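Local coordinates for protein myosin-2 (Saccharomyces cerevisiae, PDB 6IXO) that carries organelles and other cargo along polarized actin cables, using its globular tail, the domain present here, to bind receptor proteins on the cargo, at residues N107-E110 with L111-F114. Residues are numbered along the deposited sequence; the frame is centred on the assembly and turned at random.
Sequences NVRE and LYSF
The carbonyl oxygen Arg109 O is gripped twice by Ser113: the hydroxyl OG of Ser113 donates to it at 2.6 Å and the backbone N of Ser113 at 2.9 Å, the two arriving from opposite faces of the carbonyl plane. Ser113 OG lies anti to its own carbonyl carbon (chi1 -58°), a setting that turns the hydroxyl back along the helix to the preceding turn. The same hydroxyl has a weak further bond to Arg387 N. Beside this pair the Arg109 side chain, bent at chi2 (62°), runs alongside Tyr112 in the same direction. Arg109 NH1 comes to 3.6 Å from Tyr112 CD2, with the guanidinium and ring planes 21° apart, while Arg109 NH2 makes weak bonds to the carbonyls of Ile384 and Lys385. An alanine at Arg109 is likely to leave this flank of the Tyr112 ring without its neighbour and would take the weak NH2 bonds from those two carbonyls. Residues 107-114 form about two turns of helix 97-124, within the alpha-helical cargo-binding tail, and regular i to i+4 bonds continue along them: Tyr112 N to Val108 O at 2.8 Å, Leu111 N to Asn107 O and Phe114 N to Glu110 O, both at 3.0 Å. Leu111 CG rests 3.4 Å from Asn107 O, and with Val108 the leucine packs on Ile85 of helix 71-90 and on helix 134-180. The carboxylate of buried Glu110 forms a salt bridge to Arg56 of helix 53-67; Asn107 OD1 accepts from Ala55 N of the same helix, while Asn107 ND2 donates to Val51 O and Phe103 O.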
ATOM      1  N   ASN A 107      12.358  -3.228   2.918  1.00 28.29           N
ATOM      2  CA  ASN A 107      13.483  -4.168   2.832  1.00 33.33           C
ATOM      3  C   ASN A 107      13.712  -4.677   1.420  1.00 31.25           C
ATOM      4  O   ASN A 107      14.856  -4.803   0.951  1.00 29.59           O
ATOM      5  CB  ASN A 107      13.273  -5.327   3.808  1.00 31.09           C
ATOM      6  CG  ASN A 107      13.809  -4.989   5.163  1.00 32.83           C
ATOM      7  OD1 ASN A 107      15.037  -5.115   5.430  1.00 32.75           O
ATOM      8  ND2 ASN A 107      12.939  -4.442   6.016  1.00 25.34           N
ATOM      9  N   VAL A 108      12.625  -4.953   0.719  1.00 26.94           N
ATOM     10  CA  VAL A 108      12.752  -5.419  -0.667  1.00 30.65           C
ATOM     11  C   VAL A 108      13.245  -4.266  -1.537  1.00 31.89           C
ATOM     12  O   VAL A 108      14.064  -4.461  -2.455  1.00 33.50           O
ATOM     13  CB  VAL A 108      11.421  -6.007  -1.188  1.00 30.01           C
ATOM     14  CG1 VAL A 108      11.489  -6.252  -2.686  1.00 28.32           C
ATOM     15  CG2 VAL A 108      11.113  -7.321  -0.441  1.00 29.24           C
ATOM     16  N   ARG A 109      12.814  -3.038  -1.225  1.00 28.34           N
ATOM     17  CA  ARG A 109      13.370  -1.899  -1.967  1.00 26.59           C
ATOM     18  C   ARG A 109      14.877  -1.786  -1.722  1.00 31.65           C
ATOM     19  O   ARG A 109      15.652  -1.416  -2.626  1.00 30.53           O
ATOM     20  CB  ARG A 109      12.693  -0.574  -1.572  1.00 31.13           C
ATOM     21  CG  ARG A 109      13.185   0.606  -2.403  1.00 35.84           C
ATOM     22  CD  ARG A 109      12.861   0.389  -3.889  1.00 38.11           C
ATOM     23  NE  ARG A 109      13.130   1.593  -4.696  1.00 34.34           N
ATOM     24  CZ  ARG A 109      12.994   1.638  -6.027  1.00 32.34           C
ATOM     25  NH1 ARG A 109      12.616   0.531  -6.708  1.00 31.68           N
ATOM     26  NH2 ARG A 109      13.270   2.775  -6.676  1.00 37.61           N
ATOM     27  N   GLU A 110      15.302  -2.066  -0.493  1.00 29.41           N
ATOM     28  CA  GLU A 110      16.741  -1.928  -0.207  1.00 28.72           C
ATOM     29  C   GLU A 110      17.526  -3.015  -0.980  1.00 31.88           C
ATOM     30  O   GLU A 110      18.609  -2.780  -1.491  1.00 32.09           O
ATOM     31  CB  GLU A 110      16.993  -2.058   1.302  1.00 31.63           C
ATOM     32  CG  GLU A 110      18.468  -1.926   1.719  1.00 33.56           C
ATOM     33  CD  GLU A 110      18.880  -0.465   1.816  1.00 42.62           C
ATOM     34  OE1 GLU A 110      18.028   0.415   1.547  1.00 48.00           O
ATOM     35  OE2 GLU A 110      20.038  -0.215   2.189  1.00 43.55           O
ATOM     36  N   LEU A 111      16.955  -4.212  -1.062  1.00 32.69           N
ATOM     37  CA  LEU A 111      17.581  -5.326  -1.777  1.00 34.70           C
ATOM     38  C   LEU A 111      17.662  -5.024  -3.266  1.00 38.94           C
ATOM     39  O   LEU A 111      18.681  -5.248  -3.919  1.00 35.92           O
ATOM     40  CB  LEU A 111      16.783  -6.606  -1.568  1.00 32.64           C
ATOM     41  CG  LEU A 111      16.918  -7.262  -0.195  1.00 33.74           C
ATOM     42  CD1 LEU A 111      15.860  -8.374   0.016  1.00 35.41           C
ATOM     43  CD2 LEU A 111      18.374  -7.819  -0.029  1.00 29.51           C
ATOM     44  N   TYR A 112      16.564  -4.526  -3.814  1.00 38.54           N
ATOM     45  CA  TYR A 112      16.522  -4.265  -5.241  1.00 35.76           C
ATOM     46  C   TYR A 112      17.532  -3.189  -5.557  1.00 39.23           C
ATOM     47  O   TYR A 112      18.304  -3.281  -6.513  1.00 42.43           O
ATOM     48  CB  TYR A 112      15.088  -3.866  -5.677  1.00 32.50           C
ATOM     49  CG  TYR A 112      15.031  -3.437  -7.133  1.00 36.55           C
ATOM     50  CD1 TYR A 112      15.101  -4.384  -8.160  1.00 36.39           C
ATOM     51  CD2 TYR A 112      14.950  -2.094  -7.484  1.00 40.84           C
ATOM     52  CE1 TYR A 112      15.097  -3.996  -9.505  1.00 33.33           C
ATOM     53  CE2 TYR A 112      14.908  -1.694  -8.828  1.00 40.53           C
ATOM     54  CZ  TYR A 112      14.996  -2.651  -9.836  1.00 39.11           C
ATOM     55  OH  TYR A 112      14.944  -2.263 -11.166  1.00 41.19           O
ATOM     56  N   SER A 113      17.582  -2.183  -4.695  1.00 39.36           N
ATOM     57  CA  SER A 113      18.492  -1.078  -4.904  1.00 36.87           C
ATOM     58  C   SER A 113      19.944  -1.562  -4.845  1.00 40.24           C
ATOM     59  O   SER A 113      20.808  -1.084  -5.577  1.00 42.48           O
ATOM     60  CB  SER A 113      18.237   0.030  -3.865  1.00 39.64           C
ATOM     61  OG  SER A 113      16.857   0.474  -3.953  1.00 37.49           O
ATOM     62  N   PHE A 114      20.205  -2.510  -3.960  1.00 34.07           N
ATOM     63  CA  PHE A 114      21.549  -3.065  -3.913  1.00 33.56           C
ATOM     64  C   PHE A 114      21.909  -3.776  -5.220  1.00 29.81           C
ATOM     65  O   PHE A 114      23.017  -3.655  -5.711  1.00 37.60           O
ATOM     66  CB  PHE A 114      21.719  -4.053  -2.761  1.00 31.46           C
ATOM     67  CG  PHE A 114      23.042  -4.773  -2.844  1.00 30.99           C
ATOM     68  CD1 PHE A 114      24.202  -4.082  -2.606  1.00 36.95           C
ATOM     69  CD2 PHE A 114      23.114  -6.090  -3.272  1.00 34.89           C
ATOM     70  CE1 PHE A 114      25.461  -4.704  -2.746  1.00 41.95           C
ATOM     71  CE2 PHE A 114      24.375  -6.722  -3.410  1.00 36.97           C
ATOM     72  CZ  PHE A 114      25.526  -6.019  -3.148  1.00 42.41           C
TER